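Local structure of hypothetical protein PH1136 (Pyrococcus horikoshii, 1IXL) at residues E29-T34 and G84-A89; L61-P66 and A91-D96; F77-K82 and V107-E112; K100-V105 and K118-V123. The protein is of unknown function but adopts the hot-dog fold of the thioesterase superfamily, so it may hydrolyse acyl-CoA thioesters. All blocks are in the same frame, centred on the assembly; numbering follows the deposited sequence.

Contact 1: E29-T34 and G84-A89; sequences EVELET and GDKLVA
Strands 27-33 and 86-97 are neighbours in the curved antiparallel sheet of the hot-dog fold, and residues 29-34 and 84-89 form the end of that pairing. Backbone hydrogen bonds set the register. Val30 pairs with Ala89 and Leu32 with Leu87 as hydrogen-bonded pairs; the bond from Leu87 N to Leu32 O, 2.7 Å, is almost straight at 178°. Between and beyond them, Glu31 faces Val88 and Glu33 faces Lys86 as non-hydrogen-bonded pairs.

Where the strands end, Thr34 takes over. Its OG1 sits between the backbone N and the carbonyl carbon (chi1 56°), and from there it donates to Asp85 O at 2.8 Å, on a carbonyl lone pair, while Thr34 N reaches the same oxygen nearly along the C=O axis at 3.0 Å. Asp85 O is thus held by two donors of one residue. Gly84 N adds a weak bond to Thr34 OG1, and a water donates to both Glu33 OE2 and Gly84 O.

The face bearing Val30, Leu32, Leu87 and Ala89 is apolar, and Leu54 of helix 48-63 packs there on Val30, Leu87 and Ala89. Thr34 CG2 meets Leu87 CD1 at 4.0 Å.

The other face carries the charges, beside Val88. The Lys86 chain crosses Glu33 obliquely, with Lys86 CG 3.2 Å from Glu33 OE1, and bends at its last torsion (chi4 55°) toward Glu31. There Lys86 NZ closes a salt bridge to Glu31 OE1 at 2.6 Å, coming from above the carboxylate plane.

Contact 2: L61-P66 and A91-D96; sequences LAVNEP and AKIIED
In the hot-dog fold the sheet wraps around one long helix, and here the C-terminal end of that helix, 48-63, rests on strand 86-97. The contact is small and wholly apolar in its side chains, with no hydrogen bond between residues 61-66 and 91-96.

Leu61 takes no part here; its side chain packs on Ala28 and Val30 of strand 27-33 and on strand 19-24. Ala62 is the residue that faces the strand. Its CB lies 3.9 Å from Ala91 CB and 3.6 Å from Ala91 O, so two methyl groups meet where helix and sheet come close, the CA atoms of Ala62 and Ala91 being 5.8 Å apart. The next residue, Val63, offers its CG2 branch, which is anti to its own carbonyl carbon and crosses the Ile93 side chain at about a right angle, 4.2 Å from Ile93 CD1. The helix then ends: Asn64 takes positive phi (51°), and its amide group bonds to the backbone of Glu5 and Arg7, tying the helix end to the N-terminal segment.

On the strand, Ile93 lies just before a classic beta bulge in which Ile94 and Glu95 both face Ile102. The Ile93 side chain has CG1 anti to the carbonyl carbon (chi1 -68°) and is extended beyond it (chi2 177°), which carries its terminal methyl to the helix end: Ile93 CD1 lies 3.4 Å from Ala62 O and 4.0 Å from Val63 CA.

Contact 3: F77-K82 and V107-E112; sequences FTKPVK and VYREEE
The guanidinium of Arg109 is the flat group at the centre of this surface contact, and its partners gather at its edge; nearby, the Tyr108 ring has Glu111 O at its edge, in plane. Pro80 O, the Glu112 carboxyl carbon and a water all lie in the guanidinium plane, whereas Lys79 CD approaches obliquely, 3.9 Å from Arg109 NH2. Arg109 NH1 donates to Pro80 O at 3.0 Å, in the carbonyl plane and with an angle of 156° at the hydrogen. The water accepts from Arg109 NH2 and donates to Pro80 O, which makes a second, indirect link between the same two groups.

Along its adjoining edge Arg109 grips Glu112 side-on. Arg109 NE donates to Glu112 OE1 at 3.3 Å and Arg109 NH2 to Glu112 OE2 at 2.9 Å; both nitrogens stand above the carboxylate plane, so the two flat groups are turned against each other. The bend at chi3 of Arg109 (56°) turns the group into this position. Asp85 OD2 forms a further salt bridge with NH1, so two carboxylates share one cation, which probably favours their ionised forms.

Lys79 crosses Glu112 at about a right angle and touches it with its methylenes, Lys79 CE lying 3.3 Å from Glu112 OE2. The arrangement joins the loop after strand 68-77 to a beta hairpin, whose strands 100-109 and 112-123 are connected by a type II' turn from Arg109 to Glu112.

Contact 4: K100-V105 and K118-V123; sequences KKIVEV and KFYCYV
Strands 100-105 and 118-123 run antiparallel at 154°, their axes 4.6 Å apart at closest, with paired hydrogen bonds joining Lys101 to Cys121 and Val103 to Phe119. They form the open end of the beta hairpin 100-109/112-123 in the hot-dog sheet.

The face toward helix 48-63 is mainly apolar, apart from Lys101, which pairs with Cys121. Val103 CG2, the branch anti to its carbonyl carbon, touches Cys121 SG at 3.8 Å. The Phe119 ring crosses Val105 at about a right angle, with Val105 CG2 3.6 Å from Phe119 CD1, and takes Val103 O at its edge, in plane; Ala55 of the helix touches both Val105 and Phe119.

On the other face, Ile102 and Tyr120 lie side by side, Ile102 CG1 being 4.1 Å from Tyr120 CD2, while Tyr120 OH bonds to Glu74 on strand 68-77. Glu104 and Lys118 cross obliquely, their charged ends beyond salt-bridge distance. Farther along, Lys100 and Tyr122 run alongside each other in the same direction. With CG anti to the backbone N (chi1 -173°), the lysine lays its methylenes along the ring's CE1 side, bringing Lys100 CD to 3.2 Å from Tyr122 OH.

In the fold
All four contacts reach one antiparallel sheet and differ in where along it they lie. Contacts 1 and 3 share one end, their centres 9 Å apart, joined by the Asp85-Arg109 salt bridge and by a probable hydrogen bond from Tyr108 N to Val88 O. Contacts 2 and 4 occupy the other end, 7 Å apart between centres, where strands 86-97 and 100-109 pair through Ile94, Glu95 and Ile102. About 19 Å separates the centres of contacts 1 and 2, yet Val30 CG2 meets Leu61 CD1 at 4.1 Å, where strand 27-33 meets helix 48-63. Contacts 3 and 4 lie at opposite ends of one hairpin, about 21 Å apart between centres.

Contact 1: E29-T34 and G84-A89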
loop_
_atom_site.group_PDB
_atom_site.type_symbol
_atom_site.label_atom_id
_atom_site.label_comp_id
_atom_site.label_asym_id
_atom_site.label_seq_id
_atom_site.Cartn_x
_atom_site.Cartn_y
_atom_site.Cartn_z
ATOM N N GLU A 29 5.678 2.334 5.477
ATOM C CA GLU A 29 5.160 3.579 4.941
ATOM C C GLU A 29 5.708 3.731 3.534
ATOM O O GLU A 29 6.904 3.524 3.286
ATOM C CB GLU A 29 5.568 4.773 5.814
ATOM C CG GLU A 29 4.927 4.766 7.201
ATOM C CD GLU A 29 5.248 6.017 8.000
ATOM O OE1 GLU A 29 5.956 6.904 7.460
ATOM O OE2 GLU A 29 4.786 6.115 9.162
ATOM N N VAL A 30 4.818 4.082 2.610
ATOM C CA VAL A 30 5.177 4.246 1.208
ATOM C C VAL A 30 4.519 5.536 0.702
ATOM O O VAL A 30 3.365 5.807 1.010
ATOM C CB VAL A 30 4.654 3.059 0.360
ATOM C CG1 VAL A 30 5.183 3.169 -1.058
ATOM C CG2 VAL A 30 5.061 1.720 1.004
ATOM N N GLU A 31 5.253 6.327 -0.067
ATOM C CA GLU A 31 4.706 7.581 -0.565
ATOM C C GLU A 31 4.560 7.550 -2.077
ATOM O O GLU A 31 5.295 6.842 -2.779
ATOM C CB GLU A 31 5.601 8.754 -0.154
ATOM C CG GLU A 31 7.050 8.600 -0.567
ATOM C CD GLU A 31 7.864 9.881 -0.356
ATOM O OE1 GLU A 31 7.671 10.541 0.689
ATOM O OE2 GLU A 31 8.695 10.214 -1.230
ATOM N N LEU A 32 3.598 8.318 -2.577
ATOM C CA LEU A 32 3.366 8.374 -4.008
ATOM C C LEU A 32 2.971 9.782 -4.430
ATOM O O LEU A 32 2.072 10.393 -3.837
ATOM C CB LEU A 32 2.241 7.409 -4.408
ATOM C CG LEU A 32 1.720 7.425 -5.857
ATOM C CD1 LEU A 32 2.798 6.947 -6.813
ATOM C CD2 LEU A 32 0.504 6.494 -5.969
ATOM N N GLU A 33 3.672 10.290 -5.436
ATOM C CA GLU A 33 3.366 11.598 -6.013
ATOM C C GLU A 33 2.441 11.242 -7.177
ATOM O O GLU A 33 2.835 10.491 -8.079
ATOM C CB GLU A 33 4.636 12.270 -6.556
ATOM C CG GLU A 33 5.505 12.917 -5.483
ATOM C CD GLU A 33 4.843 14.130 -4.856
ATOM O OE1 GLU A 33 5.411 14.678 -3.880
ATOM O OE2 GLU A 33 3.759 14.540 -5.347
ATOM N N THR A 34 1.210 11.731 -7.148
ATOM C CA THR A 34 0.297 11.412 -8.237
ATOM C C THR A 34 0.671 12.194 -9.491
ATOM O O THR A 34 1.109 13.349 -9.402
ATOM C CB THR A 34 -1.157 11.686 -7.849
ATOM O OG1 THR A 34 -1.310 13.048 -7.437
ATOM C CG2 THR A 34 -1.574 10.755 -6.721
ATOM N N GLY A 84 -1.270 15.756 -8.589
ATOM C CA GLY A 84 -0.433 16.722 -7.904
ATOM C C GLY A 84 -0.402 16.444 -6.410
ATOM O O GLY A 84 0.499 16.909 -5.711
ATOM N N ASP A 85 -1.392 15.708 -5.906
ATOM C CA ASP A 85 -1.410 15.357 -4.489
ATOM C C ASP A 85 -0.261 14.384 -4.243
ATOM O O ASP A 85 0.075 13.574 -5.103
ATOM C CB ASP A 85 -2.726 14.650 -4.086
ATOM C CG ASP A 85 -3.928 15.579 -4.057
ATOM O OD1 ASP A 85 -3.763 16.815 -4.210
ATOM O OD2 ASP A 85 -5.048 15.067 -3.859
ATOM N N LYS A 86 0.352 14.487 -3.073
ATOM C CA LYS A 86 1.417 13.586 -2.676
ATOM C C LYS A 86 0.719 12.756 -1.607
ATOM O O LYS A 86 0.131 13.317 -0.664
ATOM C CB LYS A 86 2.582 14.342 -2.044
ATOM C CG LYS A 86 3.665 13.425 -1.487
ATOM C CD LYS A 86 4.465 14.121 -0.402
ATOM C CE LYS A 86 5.095 13.117 0.540
ATOM N NZ LYS A 86 5.912 12.146 -0.230
ATOM N N LEU A 87 0.766 11.439 -1.753
ATOM C CA LEU A 87 0.100 10.545 -0.810
ATOM C C LEU A 87 1.074 9.682 -0.027
ATOM O O LEU A 87 2.123 9.318 -0.542
ATOM C CB LEU A 87 -0.859 9.608 -1.559
ATOM C CG LEU A 87 -1.861 10.220 -2.554
ATOM C CD1 LEU A 87 -2.677 9.085 -3.223
ATOM C CD2 LEU A 87 -2.800 11.196 -1.829
ATOM N N VAL A 88 0.715 9.368 1.217
ATOM C CA VAL A 88 1.536 8.490 2.045
ATOM C C VAL A 88 0.651 7.401 2.668
ATOM O O VAL A 88 -0.273 7.687 3.412
ATOM C CB VAL A 88 2.242 9.227 3.202
ATOM C CG1 VAL A 88 3.073 8.217 4.023
ATOM C CG2 VAL A 88 3.134 10.337 2.665
ATOM N N ALA A 89 0.950 6.150 2.360
ATOM C CA ALA A 89 0.195 5.047 2.921
ATOM C C ALA A 89 0.957 4.508 4.138
ATOM O O ALA A 89 2.160 4.284 4.057
ATOM C CB ALA A 89 0.038 3.958 1.869
HETATM O O HOH W 1 3.107 17.226 -5.130
#

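Contact 2: L61-P66 and A91-D96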
loop_
_atom_site.group_PDB
_atom_site.type_symbol
_atom_site.label_atom_id
_atom_site.label_comp_id
_atom_site.label_asym_id
_atom_site.label_seq_id
_atom_site.Cartn_x
_atom_site.Cartn_y
_atom_site.Cartn_z
ATOM N N LEU A 61 4.445 -4.601 2.327
ATOM C CA LEU A 61 5.696 -4.302 3.045
ATOM C C LEU A 61 5.547 -4.342 4.550
ATOM O O LEU A 61 6.539 -4.490 5.263
ATOM C CB LEU A 61 6.303 -2.956 2.602
ATOM C CG LEU A 61 6.686 -2.948 1.114
ATOM C CD1 LEU A 61 7.441 -1.669 0.741
ATOM C CD2 LEU A 61 7.536 -4.154 0.806
ATOM N N ALA A 62 4.324 -4.210 5.051
ATOM C CA ALA A 62 4.129 -4.308 6.485
ATOM C C ALA A 62 4.372 -5.780 6.867
ATOM O O ALA A 62 4.773 -6.075 7.993
ATOM C CB ALA A 62 2.725 -3.866 6.876
ATOM N N VAL A 63 4.139 -6.705 5.934
ATOM C CA VAL A 63 4.388 -8.129 6.222
ATOM C C VAL A 63 5.827 -8.418 5.826
ATOM O O VAL A 63 6.559 -9.082 6.552
ATOM C CB VAL A 63 3.427 -9.040 5.445
ATOM C CG1 VAL A 63 3.766 -10.521 5.715
ATOM C CG2 VAL A 63 1.978 -8.726 5.872
ATOM N N ASN A 64 6.211 -7.931 4.652
ATOM C CA ASN A 64 7.574 -8.036 4.151
ATOM C C ASN A 64 8.177 -9.434 4.178
ATOM O O ASN A 64 9.284 -9.641 4.672
ATOM C CB ASN A 64 8.470 -7.066 4.934
ATOM C CG ASN A 64 9.821 -6.847 4.270
ATOM O OD1 ASN A 64 9.928 -6.845 3.044
ATOM N ND2 ASN A 64 10.865 -6.649 5.084
ATOM N N GLU A 65 7.441 -10.381 3.618
ATOM C CA GLU A 65 7.872 -11.764 3.528
ATOM C C GLU A 65 7.918 -11.986 2.020
ATOM O O GLU A 65 7.003 -11.581 1.318
ATOM C CB GLU A 65 6.823 -12.654 4.183
ATOM C CG GLU A 65 7.392 -13.844 4.857
ATOM C CD GLU A 65 7.723 -13.584 6.307
ATOM O OE1 GLU A 65 6.792 -13.654 7.146
ATOM O OE2 GLU A 65 8.907 -13.304 6.604
ATOM N N PRO A 66 8.977 -12.627 1.497
ATOM C CA PRO A 66 9.100 -12.866 0.050
ATOM C C PRO A 66 7.848 -13.300 -0.721
ATOM O O PRO A 66 7.492 -12.699 -1.751
ATOM C CB PRO A 66 10.203 -13.917 -0.031
ATOM C CG PRO A 66 11.105 -13.534 1.140
ATOM C CD PRO A 66 10.109 -13.225 2.236
ATOM N N ALA A 91 0.835 1.375 6.745
ATOM C CA ALA A 91 0.309 0.018 6.938
ATOM C C ALA A 91 0.830 -0.683 8.193
ATOM O O ALA A 91 2.027 -0.705 8.431
ATOM C CB ALA A 91 0.658 -0.827 5.713
ATOM N N LYS A 92 -0.070 -1.254 8.992
ATOM C CA LYS A 92 0.348 -1.970 10.202
ATOM C C LYS A 92 -0.369 -3.313 10.335
ATOM O O LYS A 92 -1.567 -3.405 10.093
ATOM C CB LYS A 92 0.078 -1.137 11.458
ATOM C CG LYS A 92 0.503 -1.873 12.754
ATOM C CD LYS A 92 0.437 -0.993 13.984
ATOM C CE LYS A 92 -0.982 -0.598 14.345
ATOM N NZ LYS A 92 -1.020 0.036 15.712
ATOM N N ILE A 93 0.373 -4.364 10.676
ATOM C CA ILE A 93 -0.242 -5.664 10.870
ATOM C C ILE A 93 -1.058 -5.512 12.151
ATOM O O ILE A 93 -0.513 -5.138 13.186
ATOM C CB ILE A 93 0.807 -6.765 11.069
ATOM C CG1 ILE A 93 1.592 -6.974 9.770
ATOM C CG2 ILE A 93 0.124 -8.066 11.476
ATOM C CD1 ILE A 93 2.704 -8.013 9.897
ATOM N N ILE A 94 -2.366 -5.746 12.079
ATOM C CA ILE A 94 -3.193 -5.606 13.274
ATOM C C ILE A 94 -3.615 -6.953 13.855
ATOM O O ILE A 94 -4.112 -7.020 14.985
ATOM C CB ILE A 94 -4.461 -4.737 13.033
ATOM C CG1 ILE A 94 -5.295 -5.307 11.878
ATOM C CG2 ILE A 94 -4.057 -3.281 12.773
ATOM C CD1 ILE A 94 -6.702 -4.703 11.805
ATOM N N GLU A 95 -3.422 -8.016 13.080
ATOM C CA GLU A 95 -3.736 -9.362 13.532
ATOM C C GLU A 95 -2.802 -10.333 12.854
ATOM O O GLU A 95 -2.717 -10.381 11.626
ATOM C CB GLU A 95 -5.175 -9.756 13.189
ATOM C CG GLU A 95 -6.227 -9.222 14.132
ATOM C CD GLU A 95 -7.629 -9.664 13.736
ATOM O OE1 GLU A 95 -7.902 -10.884 13.759
ATOM O OE2 GLU A 95 -8.448 -8.787 13.399
ATOM N N ASP A 96 -2.074 -11.105 13.645
ATOM C CA ASP A 96 -1.181 -12.082 13.052
ATOM C C ASP A 96 -1.799 -13.448 13.288
ATOM O O ASP A 96 -1.838 -13.937 14.415
ATOM C CB ASP A 96 0.201 -12.027 13.688
ATOM C CG ASP A 96 1.197 -12.893 12.951
ATOM O OD1 ASP A 96 0.923 -14.106 12.788
ATOM O OD2 ASP A 96 2.244 -12.355 12.522
#

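Contact 3: F77-K82 and V107-E112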
loop_
_atom_site.group_PDB
_atom_site.type_symbol
_atom_site.label_atom_id
_atom_site.label_comp_id
_atom_site.label_asym_id
_atom_site.label_seq_id
_atom_site.Cartn_x
_atom_site.Cartn_y
_atom_site.Cartn_z
ATOM N N PHE A 77 -13.044 4.842 0.220
ATOM C CA PHE A 77 -12.347 6.001 -0.302
ATOM C C PHE A 77 -13.048 7.138 0.424
ATOM O O PHE A 77 -14.237 7.350 0.253
ATOM C CB PHE A 77 -12.543 6.080 -1.811
ATOM C CG PHE A 77 -11.904 4.934 -2.553
ATOM C CD1 PHE A 77 -12.492 3.665 -2.549
ATOM C CD2 PHE A 77 -10.716 5.115 -3.230
ATOM C CE1 PHE A 77 -11.888 2.596 -3.220
ATOM C CE2 PHE A 77 -10.098 4.046 -3.910
ATOM C CZ PHE A 77 -10.696 2.790 -3.896
ATOM N N THR A 78 -12.306 7.862 1.236
ATOM C CA THR A 78 -12.896 8.907 2.062
ATOM C C THR A 78 -12.847 10.321 1.492
ATOM O O THR A 78 -13.717 11.147 1.800
ATOM C CB THR A 78 -12.239 8.876 3.453
ATOM O OG1 THR A 78 -10.829 9.055 3.311
ATOM C CG2 THR A 78 -12.466 7.508 4.112
ATOM N N LYS A 79 -11.836 10.599 0.681
ATOM C CA LYS A 79 -11.676 11.923 0.040
ATOM C C LYS A 79 -11.107 11.749 -1.358
ATOM O O LYS A 79 -10.248 10.894 -1.570
ATOM C CB LYS A 79 -10.708 12.802 0.822
ATOM C CG LYS A 79 -11.212 13.299 2.155
ATOM C CD LYS A 79 -10.149 14.203 2.769
ATOM C CE LYS A 79 -10.745 15.157 3.795
ATOM N NZ LYS A 79 -11.377 14.409 4.911
ATOM N N PRO A 80 -11.570 12.563 -2.332
ATOM C CA PRO A 80 -11.073 12.460 -3.703
ATOM C C PRO A 80 -9.619 12.893 -3.785
ATOM O O PRO A 80 -9.180 13.767 -3.044
ATOM C CB PRO A 80 -12.010 13.386 -4.479
ATOM C CG PRO A 80 -12.274 14.503 -3.460
ATOM C CD PRO A 80 -12.528 13.684 -2.199
ATOM N N VAL A 81 -8.860 12.272 -4.682
ATOM C CA VAL A 81 -7.452 12.611 -4.838
ATOM C C VAL A 81 -7.299 13.326 -6.173
ATOM O O VAL A 81 -7.871 12.909 -7.181
ATOM C CB VAL A 81 -6.559 11.323 -4.808
ATOM C CG1 VAL A 81 -5.120 11.652 -5.193
ATOM C CG2 VAL A 81 -6.593 10.714 -3.419
ATOM N N LYS A 82 -6.530 14.407 -6.172
ATOM C CA LYS A 82 -6.329 15.201 -7.376
ATOM C C LYS A 82 -4.886 15.111 -7.856
ATOM O O LYS A 82 -3.973 15.029 -7.044
ATOM C CB LYS A 82 -6.732 16.661 -7.073
ATOM C CG LYS A 82 -5.799 17.716 -7.612
ATOM C CD LYS A 82 -6.185 19.121 -7.131
ATOM C CE LYS A 82 -7.434 19.625 -7.822
ATOM N NZ LYS A 82 -7.247 19.735 -9.302
ATOM N N VAL A 107 -4.338 5.838 3.939
ATOM C CA VAL A 107 -3.546 6.628 3.024
ATOM C C VAL A 107 -3.841 8.088 3.344
ATOM O O VAL A 107 -5.006 8.475 3.420
ATOM C CB VAL A 107 -3.904 6.331 1.569
ATOM C CG1 VAL A 107 -3.057 7.210 0.641
ATOM C CG2 VAL A 107 -3.658 4.836 1.271
ATOM N N TYR A 108 -2.780 8.874 3.534
ATOM C CA TYR A 108 -2.901 10.298 3.882
ATOM C C TYR A 108 -2.418 11.271 2.823
ATOM O O TYR A 108 -1.546 10.955 2.009
ATOM C CB TYR A 108 -2.071 10.618 5.145
ATOM C CG TYR A 108 -2.431 9.824 6.386
ATOM C CD1 TYR A 108 -1.985 8.507 6.557
ATOM C CD2 TYR A 108 -3.253 10.372 7.365
ATOM C CE1 TYR A 108 -2.361 7.754 7.677
ATOM C CE2 TYR A 108 -3.633 9.639 8.487
ATOM C CZ TYR A 108 -3.189 8.331 8.640
ATOM O OH TYR A 108 -3.588 7.602 9.743
ATOM N N ARG A 109 -2.990 12.469 2.850
ATOM C CA ARG A 109 -2.539 13.560 1.985
ATOM C C ARG A 109 -2.316 14.555 3.120
ATOM O O ARG A 109 -3.260 15.141 3.630
ATOM C CB ARG A 109 -3.637 14.050 1.043
ATOM C CG ARG A 109 -3.197 15.247 0.194
ATOM C CD ARG A 109 -4.295 15.610 -0.766
ATOM N NE ARG A 109 -5.529 15.867 -0.044
ATOM C CZ ARG A 109 -6.735 15.608 -0.534
ATOM N NH1 ARG A 109 -6.851 15.084 -1.747
ATOM N NH2 ARG A 109 -7.818 15.863 0.187
ATOM N N GLU A 110 -1.061 14.685 3.543
ATOM C CA GLU A 110 -0.716 15.517 4.687
ATOM C C GLU A 110 -1.455 14.890 5.877
ATOM O O GLU A 110 -1.182 13.732 6.212
ATOM C CB GLU A 110 -1.112 16.971 4.437
ATOM C CG GLU A 110 -0.419 17.520 3.186
ATOM C CD GLU A 110 -0.564 19.009 3.025
ATOM O OE1 GLU A 110 -1.712 19.501 3.022
ATOM O OE2 GLU A 110 0.476 19.695 2.894
ATOM N N GLU A 111 -2.394 15.594 6.501
ATOM C CA GLU A 111 -3.091 14.998 7.653
ATOM C C GLU A 111 -4.430 14.344 7.342
ATOM O O GLU A 111 -4.992 13.640 8.176
ATOM C CB GLU A 111 -3.314 16.049 8.753
ATOM C CG GLU A 111 -2.048 16.559 9.414
ATOM C CD GLU A 111 -1.209 15.439 9.986
ATOM O OE1 GLU A 111 -0.607 14.683 9.187
ATOM O OE2 GLU A 111 -1.158 15.311 11.232
ATOM N N GLU A 112 -4.945 14.574 6.144
ATOM C CA GLU A 112 -6.234 14.017 5.765
ATOM C C GLU A 112 -6.164 12.563 5.305
ATOM O O GLU A 112 -5.246 12.170 4.592
ATOM C CB GLU A 112 -6.838 14.815 4.616
ATOM C CG GLU A 112 -6.710 16.315 4.707
ATOM C CD GLU A 112 -6.925 16.961 3.347
ATOM O OE1 GLU A 112 -5.944 17.490 2.767
ATOM O OE2 GLU A 112 -8.068 16.922 2.850
HETATM O O HOH W 2 -10.223 15.902 -1.055
#

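Contact 4: K100-V105 and K118-V123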
loop_
_atom_site.group_PDB
_atom_site.type_symbol
_atom_site.label_atom_id
_atom_site.label_comp_id
_atom_site.label_asym_id
_atom_site.label_seq_id
_atom_site.Cartn_x
_atom_site.Cartn_y
_atom_site.Cartn_z
ATOM N N LYS A 100 -1.593 -16.091 7.770
ATOM C CA LYS A 100 -2.507 -15.047 7.333
ATOM C C LYS A 100 -2.272 -13.853 8.234
ATOM O O LYS A 100 -2.163 -13.999 9.462
ATOM C CB LYS A 100 -3.977 -15.466 7.437
ATOM C CG LYS A 100 -4.905 -14.405 6.810
ATOM C CD LYS A 100 -6.390 -14.777 6.798
ATOM C CE LYS A 100 -7.092 -14.316 8.068
ATOM N NZ LYS A 100 -8.570 -14.479 8.000
ATOM N N LYS A 101 -2.204 -12.672 7.620
ATOM C CA LYS A 101 -1.974 -11.429 8.334
ATOM C C LYS A 101 -3.048 -10.401 7.964
ATOM O O LYS A 101 -3.354 -10.223 6.794
ATOM C CB LYS A 101 -0.605 -10.876 7.945
ATOM C CG LYS A 101 0.519 -11.915 7.970
ATOM C CD LYS A 101 0.919 -12.251 9.398
ATOM C CE LYS A 101 2.130 -13.184 9.449
ATOM N NZ LYS A 101 3.287 -12.679 8.661
ATOM N N ILE A 102 -3.637 -9.748 8.957
ATOM C CA ILE A 102 -4.638 -8.718 8.678
ATOM C C ILE A 102 -3.895 -7.392 8.856
ATOM O O ILE A 102 -3.340 -7.114 9.913
ATOM C CB ILE A 102 -5.832 -8.803 9.641
ATOM C CG1 ILE A 102 -6.561 -10.133 9.439
ATOM C CG2 ILE A 102 -6.805 -7.662 9.377
ATOM C CD1 ILE A 102 -7.692 -10.385 10.459
ATOM N N VAL A 103 -3.861 -6.585 7.805
ATOM C CA VAL A 103 -3.131 -5.326 7.852
ATOM C C VAL A 103 -4.085 -4.166 7.643
ATOM O O VAL A 103 -4.900 -4.193 6.730
ATOM C CB VAL A 103 -2.076 -5.303 6.743
ATOM C CG1 VAL A 103 -1.299 -3.996 6.770
ATOM C CG2 VAL A 103 -1.148 -6.511 6.909
ATOM N N GLU A 104 -4.002 -3.161 8.501
ATOM C CA GLU A 104 -4.859 -2.001 8.341
ATOM C C GLU A 104 -4.003 -0.971 7.616
ATOM O O GLU A 104 -2.810 -0.837 7.897
ATOM C CB GLU A 104 -5.299 -1.457 9.705
ATOM C CG GLU A 104 -6.121 -0.177 9.605
ATOM C CD GLU A 104 -6.729 0.233 10.934
ATOM O OE1 GLU A 104 -5.983 0.248 11.943
ATOM O OE2 GLU A 104 -7.946 0.539 10.966
ATOM N N VAL A 105 -4.587 -0.264 6.662
ATOM C CA VAL A 105 -3.824 0.741 5.939
ATOM C C VAL A 105 -4.653 2.010 5.830
ATOM O O VAL A 105 -5.870 1.971 5.618
ATOM C CB VAL A 105 -3.463 0.285 4.485
ATOM C CG1 VAL A 105 -2.632 1.347 3.813
ATOM C CG2 VAL A 105 -2.698 -1.030 4.492
ATOM N N LYS A 118 -8.760 -2.632 5.175
ATOM C CA LYS A 118 -8.211 -3.815 5.814
ATOM C C LYS A 118 -7.732 -4.703 4.675
ATOM O O LYS A 118 -8.474 -4.941 3.720
ATOM C CB LYS A 118 -9.274 -4.559 6.615
ATOM C CG LYS A 118 -9.642 -3.889 7.923
ATOM C CD LYS A 118 -10.199 -4.907 8.918
ATOM C CE LYS A 118 -10.905 -4.193 10.067
ATOM N NZ LYS A 118 -10.339 -2.826 10.278
ATOM N N PHE A 119 -6.491 -5.164 4.760
ATOM C CA PHE A 119 -5.920 -6.020 3.729
ATOM C C PHE A 119 -5.567 -7.378 4.352
ATOM O O PHE A 119 -4.813 -7.448 5.329
ATOM C CB PHE A 119 -4.679 -5.347 3.130
ATOM C CG PHE A 119 -4.991 -4.071 2.382
ATOM C CD1 PHE A 119 -5.430 -2.940 3.063
ATOM C CD2 PHE A 119 -4.930 -4.036 0.993
ATOM C CE1 PHE A 119 -5.816 -1.780 2.355
ATOM C CE2 PHE A 119 -5.306 -2.895 0.285
ATOM C CZ PHE A 119 -5.748 -1.773 0.961
ATOM N N TYR A 120 -6.137 -8.441 3.787
ATOM C CA TYR A 120 -5.931 -9.810 4.264
ATOM C C TYR A 120 -4.855 -10.419 3.389
ATOM O O TYR A 120 -5.087 -10.746 2.215
ATOM C CB TYR A 120 -7.250 -10.599 4.187
ATOM C CG TYR A 120 -8.375 -9.938 4.955
ATOM C CD1 TYR A 120 -8.897 -8.716 4.540
ATOM C CD2 TYR A 120 -8.894 -10.515 6.121
ATOM C CE1 TYR A 120 -9.899 -8.081 5.256
ATOM C CE2 TYR A 120 -9.895 -9.885 6.846
ATOM C CZ TYR A 120 -10.392 -8.667 6.407
ATOM O OH TYR A 120 -11.372 -8.013 7.107
ATOM N N CYS A 121 -3.675 -10.558 3.990
ATOM C CA CYS A 121 -2.478 -11.038 3.325
ATOM C C CYS A 121 -2.074 -12.463 3.718
ATOM O O CYS A 121 -2.281 -12.893 4.862
ATOM C CB CYS A 121 -1.321 -10.076 3.643
ATOM S SG CYS A 121 -1.790 -8.293 3.595
ATOM N N TYR A 122 -1.483 -13.175 2.757
ATOM C CA TYR A 122 -1.060 -14.555 2.978
ATOM C C TYR A 122 0.387 -14.783 2.619
ATOM O O TYR A 122 0.816 -14.441 1.524
ATOM C CB TYR A 122 -1.900 -15.503 2.118
ATOM C CG TYR A 122 -3.335 -15.573 2.547
ATOM C CD1 TYR A 122 -3.733 -16.427 3.583
ATOM C CD2 TYR A 122 -4.292 -14.763 1.949
ATOM C CE1 TYR A 122 -5.060 -16.472 4.013
ATOM C CE2 TYR A 122 -5.614 -14.789 2.364
ATOM C CZ TYR A 122 -5.995 -15.642 3.395
ATOM O OH TYR A 122 -7.293 -15.633 3.828
ATOM N N VAL A 123 1.126 -15.387 3.538
ATOM C CA VAL A 123 2.510 -15.722 3.278
ATOM C C VAL A 123 2.444 -17.178 2.810
ATOM O O VAL A 123 2.064 -18.077 3.577
ATOM C CB VAL A 123 3.337 -15.589 4.561
ATOM C CG1 VAL A 123 4.773 -16.004 4.307
ATOM C CG2 VAL A 123 3.273 -14.138 5.051
#